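Local structure of flagellar protein FlgA (Thermotoga maritima, 3FRN) at residues A13-F19 against E31-L37. The protein is of unknown function but probably acts in the periplasm as a chaperone for assembly of the P-ring of the flagellar basal body. Residues are numbered along the deposited sequence; the frame is centred on the assembly and turned at random.
Sequences ASPGVLF and EKNLMIL
Ala13 meets Leu37 where two short antiparallel strands, 16-18 and 35-37, pair in the FlgA N-terminal domain-like region. They form a beta hairpin with a long connecting loop. Ala13 CB touches Leu37 CD2, and backbone hydrogen bonds to Thr68 and Glu70 hold Ala13 beside the C-terminal end of strand 65-69. At Pro15, CA makes a CA-H...O contact with Leu37 O, 3.2 Å away. Gly16 and Leu37 form a hydrogen-bonded pair. Gly16 N bonds to Leu37 O at 3.0 Å and Leu37 N to Gly16 O at 2.9 Å. At the backbone angles of Gly16 a side chain would collide with the Pro15 carbonyl O, so this chain shape requires glycine. Val17 lies on the same sheet face as Ile36, in a non-hydrogen-bonded pair. Val17 CG1, anti to the backbone N (chi1 168°), makes a close van der Waals contact with Asn33 ND2 at 3.2 Å; the two side chains cross at about a right angle. Asn33 ND2 gives a weak hydrogen bond to Met35 O, within its own segment. Leu18 is buried on the opposite face. Leu18 N gives a nearly straight bond to Met35 O, and Leu18 O accepts Leu34 N at 3.0 Å. Leu18 CB packs on Leu37 CD1 at 3.6 Å, while CD2 fits against Met35 CG and Leu34 CD2. Val45 and Ile67 also touch Leu18, joining the pair to neighbouring strands. The CB of Phe19 leads away from 31-37, but the ring swings back against the backbone carbonyls of Glu31 and Lys32. Val17 CG1 sits over one face, offset toward the rim. Phe19 CD1 lies 3.2 Å from Lys32 O, which approaches the ring obliquely. With an alanine here the ring is lost, which is likely to open a gap between Val17 CG1 and the Glu31 and Lys32 carbonyls. Glu31 O lies at the ring edge, near its plane, 3.4 Å from Phe19 CE1.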
ATOM      1  N   ALA A  13      26.498   4.920  -5.034  1.00 34.17           N
ATOM      2  CA  ALA A  13      27.382   4.084  -5.825  1.00 35.60           C
ATOM      3  C   ALA A  13      27.343   4.406  -7.313  1.00 37.72           C
ATOM      4  O   ALA A  13      26.566   5.245  -7.770  1.00 36.85           O
ATOM      5  CB  ALA A  13      27.057   2.597  -5.588  1.00 37.87           C
ATOM      6  N   SER A  14      28.203   3.721  -8.056  1.00 42.57           N
ATOM      7  CA  SER A  14      28.238   3.829  -9.507  0.50 42.89           C
ATOM      8  C   SER A  14      28.013   2.434 -10.085  1.00 41.22           C
ATOM      9  O   SER A  14      28.138   1.437  -9.361  1.00 41.20           O
ATOM     10  CB  SER A  14      29.578   4.419  -9.957  0.50 44.32           C
ATOM     11  OG  SER A  14      30.661   3.752  -9.336  0.50 53.85           O
ATOM     12  N   PRO A  15      27.639   2.338 -11.382  1.00 37.47           N
ATOM     13  CA  PRO A  15      27.373   0.955 -11.808  1.00 38.03           C
ATOM     14  C   PRO A  15      28.583   0.027 -11.718  1.00 40.02           C
ATOM     15  O   PRO A  15      29.709   0.455 -11.942  1.00 40.02           O
ATOM     16  CB  PRO A  15      26.935   1.115 -13.269  1.00 38.47           C
ATOM     17  CG  PRO A  15      26.453   2.526 -13.371  1.00 36.10           C
ATOM     18  CD  PRO A  15      27.389   3.293 -12.479  1.00 40.57           C
ATOM     19  N   GLY A  16      28.348  -1.238 -11.388  1.00 44.93           N
ATOM     20  CA  GLY A  16      29.447  -2.182 -11.248  1.00 39.86           C
ATOM     21  C   GLY A  16      29.092  -3.363 -10.384  1.00 41.69           C
ATOM     22  O   GLY A  16      27.994  -3.899 -10.474  1.00 45.28           O
ATOM     23  N   VAL A  17      30.031  -3.787  -9.550  1.00 36.10           N
ATOM     24  CA  VAL A  17      29.771  -4.889  -8.638  1.00 40.99           C
ATOM     25  C   VAL A  17      29.929  -4.356  -7.224  1.00 40.20           C
ATOM     26  O   VAL A  17      30.919  -3.704  -6.923  1.00 40.40           O
ATOM     27  CB  VAL A  17      30.731  -6.085  -8.885  1.00 38.66           C
ATOM     28  CG1 VAL A  17      30.649  -7.084  -7.756  1.00 32.13           C
ATOM     29  CG2 VAL A  17      30.426  -6.765 -10.211  1.00 40.50           C
ATOM     30  N   LEU A  18      28.940  -4.612  -6.373  1.00 42.50           N
ATOM     31  CA  LEU A  18      28.995  -4.204  -4.971  1.00 40.01           C
ATOM     32  C   LEU A  18      29.653  -5.277  -4.119  1.00 41.38           C
ATOM     33  O   LEU A  18      29.334  -6.457  -4.247  1.00 40.32           O
ATOM     34  CB  LEU A  18      27.590  -3.925  -4.437  1.00 41.84           C
ATOM     35  CG  LEU A  18      27.385  -3.649  -2.944  1.00 31.69           C
ATOM     36  CD1 LEU A  18      27.655  -2.196  -2.614  1.00 41.65           C
ATOM     37  CD2 LEU A  18      25.971  -4.015  -2.569  1.00 44.86           C
ATOM     38  N   PHE A  19      30.570  -4.852  -3.253  1.00 41.60           N
ATOM     39  CA  PHE A  19      31.249  -5.745  -2.331  1.00 42.09           C
ATOM     40  C   PHE A  19      30.927  -5.351  -0.904  1.00 41.49           C
ATOM     41  O   PHE A  19      30.653  -4.185  -0.628  1.00 38.37           O
ATOM     42  CB  PHE A  19      32.763  -5.674  -2.528  1.00 42.18           C
ATOM     43  CG  PHE A  19      33.227  -6.105  -3.889  1.00 43.64           C
ATOM     44  CD1 PHE A  19      33.397  -7.450  -4.185  1.00 46.21           C
ATOM     45  CD2 PHE A  19      33.519  -5.164  -4.866  1.00 42.50           C
ATOM     46  CE1 PHE A  19      33.837  -7.852  -5.437  1.00 47.66           C
ATOM     47  CE2 PHE A  19      33.966  -5.558  -6.119  1.00 43.59           C
ATOM     48  CZ  PHE A  19      34.125  -6.906  -6.404  1.00 44.61           C
ATOM     49  N   GLU A  31      36.159 -10.437  -2.205  1.00 56.55           N
ATOM     50  CA  GLU A  31      36.157 -10.419  -3.657  1.00 58.04           C
ATOM     51  C   GLU A  31      34.874 -11.021  -4.227  1.00 57.21           C
ATOM     52  O   GLU A  31      34.726 -11.133  -5.444  1.00 58.86           O
ATOM     53  CB  GLU A  31      37.388 -11.168  -4.185  1.00 58.36           C
ATOM     54  CG  GLU A  31      37.919 -10.653  -5.519  1.00 61.89           C
ATOM     55  CD  GLU A  31      38.398  -9.214  -5.447  1.00 63.40           C
ATOM     56  OE1 GLU A  31      37.760  -8.345  -6.086  1.00 56.98           O
ATOM     57  OE2 GLU A  31      39.403  -8.952  -4.747  1.00 63.12           O
ATOM     58  N   LYS A  32      33.944 -11.398  -3.352  1.00 55.86           N
ATOM     59  CA  LYS A  32      32.701 -12.004  -3.821  1.00 53.89           C
ATOM     60  C   LYS A  32      31.642 -10.963  -4.180  1.00 53.83           C
ATOM     61  O   LYS A  32      31.470  -9.956  -3.483  1.00 51.02           O
ATOM     62  CB  LYS A  32      32.171 -13.061  -2.844  1.00 51.60           C
ATOM     63  CG  LYS A  32      31.031 -12.634  -1.945  1.00 48.93           C
ATOM     64  CD  LYS A  32      30.021 -13.764  -1.789  1.00 48.32           C
ATOM     65  CE  LYS A  32      30.659 -15.016  -1.201  1.00 50.33           C
ATOM     66  NZ  LYS A  32      29.762 -16.198  -1.303  1.00 55.47           N
ATOM     67  N   ASN A  33      30.958 -11.223  -5.291  1.00 55.84           N
ATOM     68  CA  ASN A  33      29.913 -10.350  -5.822  1.00 56.50           C
ATOM     69  C   ASN A  33      28.657 -10.422  -4.960  1.00 53.15           C
ATOM     70  O   ASN A  33      28.069 -11.489  -4.785  1.00 53.48           O
ATOM     71  CB  ASN A  33      29.628 -10.720  -7.290  1.00 58.63           C
ATOM     72  CG  ASN A  33      28.306 -10.147  -7.821  1.00 72.88           C
ATOM     73  OD1 ASN A  33      27.540 -10.854  -8.476  1.00 81.24           O
ATOM     74  ND2 ASN A  33      28.046  -8.868  -7.557  1.00 86.99           N
ATOM     75  N   LEU A  34      28.271  -9.278  -4.406  1.00 50.74           N
ATOM     76  CA  LEU A  34      27.093  -9.198  -3.558  1.00 52.86           C
ATOM     77  C   LEU A  34      25.874  -8.804  -4.385  1.00 52.49           C
ATOM     78  O   LEU A  34      24.842  -9.473  -4.338  1.00 53.55           O
ATOM     79  CB  LEU A  34      27.327  -8.195  -2.423  1.00 56.39           C
ATOM     80  CG  LEU A  34      26.351  -8.080  -1.249  1.00 57.68           C
ATOM     81  CD1 LEU A  34      26.279  -9.374  -0.465  1.00 65.38           C
ATOM     82  CD2 LEU A  34      26.792  -6.954  -0.343  1.00 51.69           C
ATOM     83  N   MET A  35      26.002  -7.712  -5.137  1.00 49.46           N
ATOM     84  CA  MET A  35      24.934  -7.216  -6.004  1.00 45.28           C
ATOM     85  C   MET A  35      25.528  -6.707  -7.314  1.00 42.97           C
ATOM     86  O   MET A  35      26.689  -6.297  -7.355  1.00 43.98           O
ATOM     87  CB  MET A  35      24.173  -6.055  -5.337  1.00 45.08           C
ATOM     88  CG  MET A  35      23.470  -6.371  -4.010  1.00 44.19           C
ATOM     89  SD  MET A  35      21.679  -6.595  -4.090  1.00 47.29           S
ATOM     90  CE  MET A  35      21.219  -5.565  -2.719  1.00 46.48           C
ATOM     91  N   ILE A  36      24.725  -6.758  -8.376  1.00 42.93           N
ATOM     92  CA  ILE A  36      25.054  -6.132  -9.657  0.50 34.81           C
ATOM     93  C   ILE A  36      24.400  -4.762  -9.661  1.00 37.14           C
ATOM     94  O   ILE A  36      23.184  -4.666  -9.680  1.00 34.22           O
ATOM     95  CB  ILE A  36      24.505  -6.957 -10.862  0.50 37.57           C
ATOM     96  CG1 ILE A  36      25.000  -8.406 -10.808  0.50 25.90           C
ATOM     97  CG2 ILE A  36      24.880  -6.308 -12.198  0.50 24.34           C
ATOM     98  CD1 ILE A  36      26.508  -8.546 -10.782  0.50 31.11           C
ATOM     99  N   LEU A  37      25.205  -3.707  -9.641  1.00 35.24           N
ATOM    100  CA  LEU A  37      24.688  -2.356  -9.503  1.00 32.16           C
ATOM    101  C   LEU A  37      24.416  -1.710 -10.870  1.00 35.34           C
ATOM    102  O   LEU A  37      25.338  -1.510 -11.654  1.00 36.28           O
ATOM    103  CB  LEU A  37      25.703  -1.529  -8.715  1.00 31.43           C
ATOM    104  CG  LEU A  37      25.612  -1.309  -7.203  1.00 36.95           C
ATOM    105  CD1 LEU A  37      25.014  -2.454  -6.435  1.00 30.70           C
ATOM    106  CD2 LEU A  37      26.995  -0.968  -6.678  1.00 41.22           C
TER